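Long-range contacts in branched-chain amino acid aminotransferase (Thermoproteus uzoniensis 768-20, PDB 6THQ), which probably transfers the amino group of valine, leucine or isoleucine to 2-oxoglutarate, using pyridoxal 5'-phosphate as cofactor: residues 62-67 / 84-89; 68-73 / 159-164. All coordinates share one frame; numbering follows the deposited sequence. Where two conformers were deposited one is given.

Interaction 1 (62-67 / 84-89). With PLP (pyridoxal-5'-phosphate), chain D; PY5 (2-[O-phosphonopyridoxyl]-amino-pentanoic acid), chain E.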
loop_
_atom_site.group_PDB
_atom_site.type_symbol
_atom_site.label_atom_id
_atom_site.label_comp_id
_atom_site.label_asym_id
_atom_site.label_seq_id
_atom_site.Cartn_x
_atom_site.Cartn_y
_atom_site.Cartn_z
ATOM N N ASP A 62 -20.798 -12.359 -5.177
ATOM C CA ASP A 62 -20.461 -11.824 -3.904
ATOM C C ASP A 62 -19.038 -11.193 -3.986
ATOM O O ASP A 62 -18.871 -10.052 -3.584
ATOM C CB ASP A 62 -20.494 -12.911 -2.796
ATOM C CG ASP A 62 -21.925 -13.395 -2.448
ATOM O OD1 ASP A 62 -22.892 -12.636 -2.586
ATOM O OD2 ASP A 62 -22.099 -14.551 -1.978
ATOM N N HIS A 63 -18.051 -11.915 -4.523
ATOM C CA HIS A 63 -16.714 -11.363 -4.664
ATOM C C HIS A 63 -16.708 -10.129 -5.523
ATOM O O HIS A 63 -16.023 -9.159 -5.174
ATOM C CB HIS A 63 -15.750 -12.389 -5.171
ATOM C CG HIS A 63 -15.326 -13.361 -4.120
ATOM N ND1 HIS A 63 -14.314 -13.100 -3.216
ATOM C CD2 HIS A 63 -15.788 -14.597 -3.814
ATOM C CE1 HIS A 63 -14.153 -14.141 -2.419
ATOM N NE2 HIS A 63 -15.020 -15.078 -2.775
ATOM N N MET A 64 -17.470 -10.113 -6.612
ATOM C CA MET A 64 -17.452 -8.932 -7.499
ATOM C C MET A 64 -18.187 -7.722 -6.893
ATOM O O MET A 64 -17.787 -6.575 -7.084
ATOM C CB MET A 64 -17.944 -9.259 -8.924
ATOM C CG MET A 64 -17.062 -10.273 -9.650
ATOM S SD MET A 64 -15.390 -9.574 -9.753
ATOM C CE MET A 64 -14.449 -10.828 -10.562
ATOM N N GLU A 65 -19.242 -7.958 -6.139
ATOM C CA GLU A 65 -19.847 -6.865 -5.428
ATOM C C GLU A 65 -18.907 -6.300 -4.340
ATOM O O GLU A 65 -18.960 -5.103 -4.086
ATOM C CB GLU A 65 -21.146 -7.281 -4.788
ATOM C CG GLU A 65 -22.244 -7.473 -5.781
ATOM C CD GLU A 65 -23.506 -8.027 -5.124
ATOM O OE1 GLU A 65 -23.515 -8.344 -3.882
ATOM O OE2 GLU A 65 -24.509 -8.159 -5.863
ATOM N N ARG A 66 -18.092 -7.148 -3.701
ATOM C CA ARG A 66 -17.146 -6.723 -2.689
ATOM C C ARG A 66 -16.048 -5.883 -3.369
ATOM O O ARG A 66 -15.602 -4.868 -2.802
ATOM C CB ARG A 66 -16.520 -7.879 -1.894
ATOM C CG ARG A 66 -15.645 -7.348 -0.728
ATOM C CD ARG A 66 -15.216 -8.454 0.183
ATOM N NE ARG A 66 -14.205 -9.323 -0.459
ATOM C CZ ARG A 66 -13.683 -10.437 0.067
ATOM N NH1 ARG A 66 -14.068 -10.871 1.253
ATOM N NH2 ARG A 66 -12.800 -11.170 -0.605
ATOM N N LEU A 67 -15.641 -6.286 -4.571
ATOM C CA LEU A 67 -14.609 -5.574 -5.344
ATOM C C LEU A 67 -15.078 -4.166 -5.491
ATOM O O LEU A 67 -14.310 -3.216 -5.228
ATOM C CB LEU A 67 -14.342 -6.214 -6.731
ATOM C CG LEU A 67 -13.172 -5.545 -7.468
ATOM C CD1 LEU A 67 -11.838 -6.114 -7.088
ATOM C CD2 LEU A 67 -13.294 -5.673 -8.946
ATOM N N GLU A 84 -21.053 -7.595 -15.226
ATOM C CA GLU A 84 -19.965 -7.601 -16.211
ATOM C C GLU A 84 -18.721 -8.340 -15.720
ATOM O O GLU A 84 -18.129 -9.191 -16.447
ATOM C CB GLU A 84 -19.617 -6.177 -16.659
ATOM C CG GLU A 84 -20.750 -5.515 -17.403
ATOM C CD GLU A 84 -20.731 -3.990 -17.462
ATOM O OE1 GLU A 84 -19.921 -3.323 -16.806
ATOM O OE2 GLU A 84 -21.619 -3.420 -18.132
ATOM N N LEU A 85 -18.329 -8.027 -14.479
ATOM C CA LEU A 85 -17.125 -8.616 -13.910
ATOM C C LEU A 85 -17.240 -10.119 -13.739
ATOM O O LEU A 85 -16.263 -10.907 -13.989
ATOM C CB LEU A 85 -16.676 -7.886 -12.637
ATOM C CG LEU A 85 -16.119 -6.453 -12.885
ATOM C CD1 LEU A 85 -15.879 -5.652 -11.634
ATOM C CD2 LEU A 85 -14.834 -6.449 -13.725
ATOM N N SER A 86 -18.436 -10.539 -13.318
ATOM C CA SER A 86 -18.721 -11.962 -13.223
ATOM C C SER A 86 -18.608 -12.681 -14.586
ATOM O O SER A 86 -17.926 -13.729 -14.699
ATOM C CB SER A 86 -20.113 -12.165 -12.626
ATOM O OG SER A 86 -20.124 -11.769 -11.271
ATOM N N LYS A 87 -19.266 -12.112 -15.618
ATOM C CA LYS A 87 -19.204 -12.665 -16.994
ATOM C C LYS A 87 -17.739 -12.729 -17.404
ATOM O O LYS A 87 -17.255 -13.812 -17.894
ATOM C CB LYS A 87 -20.097 -11.871 -17.993
ATOM N N ALA A 88 -17.003 -11.625 -17.127
ATOM C CA ALA A 88 -15.587 -11.594 -17.518
ATOM C C ALA A 88 -14.832 -12.799 -16.951
ATOM O O ALA A 88 -13.989 -13.425 -17.660
ATOM C CB ALA A 88 -14.929 -10.273 -17.179
ATOM N N VAL A 89 -15.165 -13.177 -15.698
ATOM C CA VAL A 89 -14.394 -14.270 -15.066
ATOM C C VAL A 89 -14.666 -15.539 -15.845
ATOM O O VAL A 89 -13.723 -16.287 -16.208
ATOM C CB VAL A 89 -14.710 -14.450 -13.540
ATOM C CG1 VAL A 89 -14.207 -15.796 -12.984
ATOM C CG2 VAL A 89 -14.163 -13.287 -12.727
HETATM N N1 PLP D . -8.244 -11.458 5.198
HETATM C C2 PLP D . -7.456 -10.877 4.268
HETATM C C2A PLP D . -6.444 -9.911 4.785
HETATM C C3 PLP D . -7.566 -11.271 2.828
HETATM O O3 PLP D . -6.789 -10.753 1.825
HETATM C C4 PLP D . -8.608 -12.280 2.472
HETATM C C4A PLP D . -8.794 -12.700 1.020
HETATM C C5 PLP D . -9.414 -12.812 3.612
HETATM C C6 PLP D . -9.176 -12.368 4.912
HETATM C C5A PLP D . -10.491 -13.855 3.415
HETATM O O4P PLP D . -11.563 -13.304 2.687
HETATM P P PLP D . -12.344 -14.292 1.706
HETATM O O1P PLP D . -11.214 -14.820 0.856
HETATM O O2P PLP D . -12.937 -15.344 2.595
HETATM O O3P PLP D . -13.333 -13.360 1.052
HETATM N N1 PY5 E . -8.118 -11.610 5.852
HETATM C C2 PY5 E . -7.120 -11.291 4.986
HETATM C C2A PY5 E . -6.018 -10.373 5.445
HETATM C C3 PY5 E . -7.091 -11.943 3.631
HETATM O O3 PY5 E . -6.085 -11.709 2.726
HETATM C C4 PY5 E . -8.216 -12.882 3.289
HETATM C C4A PY5 E . -8.286 -13.602 1.944
HETATM C C5 PY5 E . -9.254 -13.096 4.329
HETATM C C6 PY5 E . -9.138 -12.430 5.546
HETATM C C5A PY5 E . -10.423 -14.031 4.031
HETATM O O4P PY5 E . -11.138 -13.524 2.895
HETATM P P PY5 E . -12.092 -14.416 1.951
HETATM O O1P PY5 E . -11.148 -15.042 0.958
HETATM O O2P PY5 E . -12.637 -15.480 2.858
HETATM O O3P PY5 E . -13.086 -13.400 1.405
HETATM N N PY5 E . -7.561 -12.744 1.041
HETATM C CA PY5 E . -6.552 -13.351 0.209
HETATM C C PY5 E . -7.311 -14.503 -0.427
HETATM O O PY5 E . -7.683 -14.082 -1.519
HETATM C CB PY5 E . -5.164 -13.524 0.893
HETATM C CG PY5 E . -4.063 -12.816 0.093
HETATM C CD PY5 E . -3.488 -13.836 -0.892
HETATM O OXT PY5 E . -7.608 -15.653 0.041
#
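Helices 60-74 and 82-96 meet where Met64 faces Leu85: the axes of segments 62-67 and 84-89 approach to 9.4 Å at 127° between their N-to-C directions, and the two CA atoms are 6.4 Å apart. Met64 takes part in three of the four residue pairs. Its chain bends at chi2 (-60°), which lays the thioether across Leu85 at about a right angle, with SD 3.6 Å from Leu85 CB. Beyond the sulfur, Met64 CE presses on Val89 CG2 at 3.3 Å, tighter than a usual van der Waals contact. The CG of Met64 also passes Ser86 OG, a hydroxyl whose hydrogen bond goes to Ala82 O within its own helix. One turn on, Leu67 crosses Leu85 at about a right angle, with CD2 3.7 Å from Leu85 CD1.

Away from this interface, helix 60-74 also reaches the cofactor phosphate. Arg66 turns the edge of its guanidinium to O3P; NH1 bonds it at 2.6 Å in PLP and 2.7 Å in PY5, two ligands modelled over one another, while the NH2 bonds are weak. Glu44 holds Arg66 NE through a salt bridge and His63 ND1 through a hydrogen bond, a second-shell carboxylate that helps to orient both residues. The chemistry is thus split: apolar van der Waals packing joins the two helices, whereas Arg66, on another side of helix 60-74, grips the phosphate, whose negative charge probably stabilises the cationic guanidinium.

Interaction 2 (68-73 / 159-164). With PY5 (2-[O-phosphonopyridoxyl]-amino-pentanoic acid), chain E; PLP (pyridoxal-5'-phosphate), chain D.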
loop_
_atom_site.group_PDB
_atom_site.type_symbol
_atom_site.label_atom_id
_atom_site.label_comp_id
_atom_site.label_asym_id
_atom_site.label_seq_id
_atom_site.Cartn_x
_atom_site.Cartn_y
_atom_site.Cartn_z
ATOM N N LEU A 68 -16.341 -4.003 -5.839
ATOM C CA LEU A 68 -16.875 -2.655 -6.053
ATOM C C LEU A 68 -17.086 -1.928 -4.734
ATOM O O LEU A 68 -16.963 -0.724 -4.721
ATOM C CB LEU A 68 -18.210 -2.648 -6.847
ATOM C CG LEU A 68 -18.062 -3.207 -8.267
ATOM C CD1 LEU A 68 -19.447 -3.332 -8.888
ATOM C CD2 LEU A 68 -17.165 -2.430 -9.189
ATOM N N ARG A 69 -17.441 -2.632 -3.636
ATOM C CA ARG A 69 -17.536 -1.973 -2.308
ATOM C C ARG A 69 -16.139 -1.446 -1.884
ATOM O O ARG A 69 -16.010 -0.289 -1.411
ATOM C CB ARG A 69 -18.146 -2.881 -1.233
ATOM C CG ARG A 69 -19.677 -2.793 -1.151
ATOM C CD ARG A 69 -20.317 -3.499 0.069
ATOM N NE ARG A 69 -19.558 -4.689 0.501
ATOM C CZ ARG A 69 -19.791 -5.945 0.090
ATOM N NH1 ARG A 69 -20.771 -6.187 -0.781
ATOM N NH2 ARG A 69 -19.041 -6.949 0.559
ATOM N N SER A 70 -15.103 -2.288 -2.069
ATOM C CA SER A 70 -13.757 -1.897 -1.813
ATOM C C SER A 70 -13.445 -0.629 -2.603
ATOM O O SER A 70 -12.869 0.319 -2.055
ATOM C CB SER A 70 -12.822 -3.006 -2.223
ATOM O OG SER A 70 -12.952 -4.048 -1.293
ATOM N N ALA A 71 -13.851 -0.595 -3.876
ATOM C CA ALA A 71 -13.448 0.544 -4.700
ATOM C C ALA A 71 -14.185 1.786 -4.231
ATOM O O ALA A 71 -13.625 2.859 -4.185
ATOM C CB ALA A 71 -13.624 0.267 -6.191
ATOM N N LYS A 72 -15.438 1.646 -3.844
ATOM C CA LYS A 72 -16.183 2.771 -3.340
ATOM C C LYS A 72 -15.543 3.257 -2.002
ATOM O O LYS A 72 -15.478 4.447 -1.727
ATOM C CB LYS A 72 -17.636 2.364 -3.145
ATOM C CG LYS A 72 -18.531 3.528 -2.714
ATOM C CD LYS A 72 -19.991 3.144 -2.480
ATOM C CE LYS A 72 -20.716 4.426 -2.031
ATOM N NZ LYS A 72 -22.188 4.338 -2.079
ATOM N N ILE A 73 -15.139 2.326 -1.146
ATOM C CA ILE A 73 -14.520 2.680 0.118
ATOM C C ILE A 73 -13.266 3.561 -0.071
ATOM O O ILE A 73 -13.177 4.591 0.566
ATOM C CB ILE A 73 -14.266 1.418 0.986
ATOM C CG1 ILE A 73 -15.603 0.851 1.454
ATOM C CG2 ILE A 73 -13.381 1.744 2.168
ATOM C CD1 ILE A 73 -15.486 -0.560 1.965
ATOM N N VAL A 159 -9.265 -0.825 6.448
ATOM C CA VAL A 159 -8.853 -2.210 6.430
ATOM C C VAL A 159 -9.992 -3.125 6.017
ATOM O O VAL A 159 -9.734 -4.267 5.659
ATOM C CB VAL A 159 -8.658 -2.825 7.819
ATOM C CG1 VAL A 159 -7.390 -3.650 7.959
ATOM C CG2 VAL A 159 -9.179 -1.992 8.946
ATOM N N MET A 160 -11.238 -2.683 6.157
ATOM C CA MET A 160 -12.352 -3.548 5.719
ATOM C C MET A 160 -12.290 -3.765 4.143
ATOM O O MET A 160 -12.752 -4.787 3.664
ATOM C CB MET A 160 -13.727 -3.014 6.142
ATOM C CG MET A 160 -14.774 -4.138 6.335
ATOM S SD MET A 160 -16.485 -3.613 6.709
ATOM C CE MET A 160 -16.976 -2.996 5.094
ATOM N N ALA A 161 -11.716 -2.815 3.388
ATOM C CA ALA A 161 -11.567 -2.998 1.963
ATOM C C ALA A 161 -10.383 -3.915 1.587
ATOM O O ALA A 161 -9.381 -3.983 2.307
ATOM C CB ALA A 161 -11.426 -1.658 1.296
ATOM N N LYS A 162 -10.506 -4.648 0.485
ATOM C CA LYS A 162 -9.371 -5.460 0.010
ATOM C C LYS A 162 -8.589 -4.544 -0.887
ATOM O O LYS A 162 -8.677 -4.634 -2.130
ATOM C CB LYS A 162 -9.831 -6.776 -0.668
ATOM C CG LYS A 162 -8.883 -7.946 -0.454
ATOM C CD LYS A 162 -9.443 -9.271 -0.960
ATOM C CE LYS A 162 -8.936 -10.497 -0.206
ATOM N NZ LYS A 162 -7.873 -11.274 -0.901
ATOM N N ALA A 163 -7.872 -3.617 -0.253
ATOM C CA ALA A 163 -7.179 -2.521 -0.969
ATOM C C ALA A 163 -5.704 -2.874 -1.013
ATOM O O ALA A 163 -5.122 -3.329 -0.033
ATOM C CB ALA A 163 -7.346 -1.173 -0.241
ATOM N N THR A 164 -5.068 -2.647 -2.152
ATOM C CA THR A 164 -3.717 -3.144 -2.348
ATOM C C THR A 164 -2.696 -2.606 -1.355
ATOM O O THR A 164 -1.922 -3.365 -0.807
ATOM C CB THR A 164 -3.263 -2.757 -3.765
ATOM O OG1 THR A 164 -3.409 -1.348 -3.891
ATOM C CG2 THR A 164 -4.130 -3.480 -4.867
HETATM N N1 PY5 E . -8.118 -11.610 5.852
HETATM C C2 PY5 E . -7.120 -11.291 4.986
HETATM C C2A PY5 E . -6.018 -10.373 5.445
HETATM C C3 PY5 E . -7.091 -11.943 3.631
HETATM O O3 PY5 E . -6.085 -11.709 2.726
HETATM C C4 PY5 E . -8.216 -12.882 3.289
HETATM C C4A PY5 E . -8.286 -13.602 1.944
HETATM C C5 PY5 E . -9.254 -13.096 4.329
HETATM C C6 PY5 E . -9.138 -12.430 5.546
HETATM C C5A PY5 E . -10.423 -14.031 4.031
HETATM O O4P PY5 E . -11.138 -13.524 2.895
HETATM P P PY5 E . -12.092 -14.416 1.951
HETATM O O1P PY5 E . -11.148 -15.042 0.958
HETATM O O2P PY5 E . -12.637 -15.480 2.858
HETATM O O3P PY5 E . -13.086 -13.400 1.405
HETATM N N PY5 E . -7.561 -12.744 1.041
HETATM C CA PY5 E . -6.552 -13.351 0.209
HETATM C C PY5 E . -7.311 -14.503 -0.427
HETATM O O PY5 E . -7.683 -14.082 -1.519
HETATM C CB PY5 E . -5.164 -13.524 0.893
HETATM C CG PY5 E . -4.063 -12.816 0.093
HETATM C CD PY5 E . -3.488 -13.836 -0.892
HETATM O OXT PY5 E . -7.608 -15.653 0.041
HETATM N N1 PLP D . -8.244 -11.458 5.198
HETATM C C2 PLP D . -7.456 -10.877 4.268
HETATM C C2A PLP D . -6.444 -9.911 4.785
HETATM C C3 PLP D . -7.566 -11.271 2.828
HETATM O O3 PLP D . -6.789 -10.753 1.825
HETATM C C4 PLP D . -8.608 -12.280 2.472
HETATM C C4A PLP D . -8.794 -12.700 1.020
HETATM C C5 PLP D . -9.414 -12.812 3.612
HETATM C C6 PLP D . -9.176 -12.368 4.912
HETATM C C5A PLP D . -10.491 -13.855 3.415
HETATM O O4P PLP D . -11.563 -13.304 2.687
HETATM P P PLP D . -12.344 -14.292 1.706
HETATM O O1P PLP D . -11.214 -14.820 0.856
HETATM O O2P PLP D . -12.937 -15.344 2.595
HETATM O O3P PLP D . -13.333 -13.360 1.052
#
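Ser70 and Lys162 make the polar link between helix 60-74 and the loop that follows strand 142-146. The backbone N of Lys162 donates to Ser70 OG at 3.1 Å with a nearly straight N-H...O angle of 161°. With OG beside its own backbone N (chi1 -72°), Ser70 also bonds the carbonyl O of Arg66 one turn earlier, so two partners fix the buried hydroxyl.

Van der Waals contacts surround this bond. The methyl of Ala161 sits against the helix, its CB 3.8 Å from Ser70 OG and 4.0 Å from Ile73 CG2. Toward the exposed side of the helix, Ile73 CD1 approaches Met160 CE at 4.2 Å, a contact belonging to one of two deposited Met160 conformers.

The loop is folded here as an inverse gamma turn centred on Lys162, closed by a weak bond from Ala163 N to Ala161 O. Enzymes of this family bind PLP through a Schiff-base lysine; the course of the Lys162 side chain, away from the helix and toward the ligands, is consistent with that role.

Ligand contacts form the last group. Lys162 has two deposited conformers, and the given one comes too close to both overlapping ligands for its short approaches to be read literally. Its NZ lies 2.9 Å from the carboxylate O of PY5 and within weak hydrogen-bonding distance of PLP O3, but both bonds are therefore doubtful.

In the fold
Helix 60-74 supplies one segment to each contact, and their centres lie 14 Å apart. Interaction 1 packs its first half on helix 82-96; interaction 2 ties its second half to the loop 159-164. The two contacts touch at two points: Leu85 CD1 lies 4.2 Å from Leu68 CD2, continuing the apolar seam along the helices, and Arg66 NH2 packs 3.9 Å from Lys162 CD. The latter pair brings together two ends of the cofactor site, since Arg66 addresses the phosphate and Lys162 the C4A side of the pyridine ring. Tyr167, Ile223, Thr224 and Thr260 are also hydrogen-bonded to PLP, and His63 of interaction 1 lies beside its phosphate.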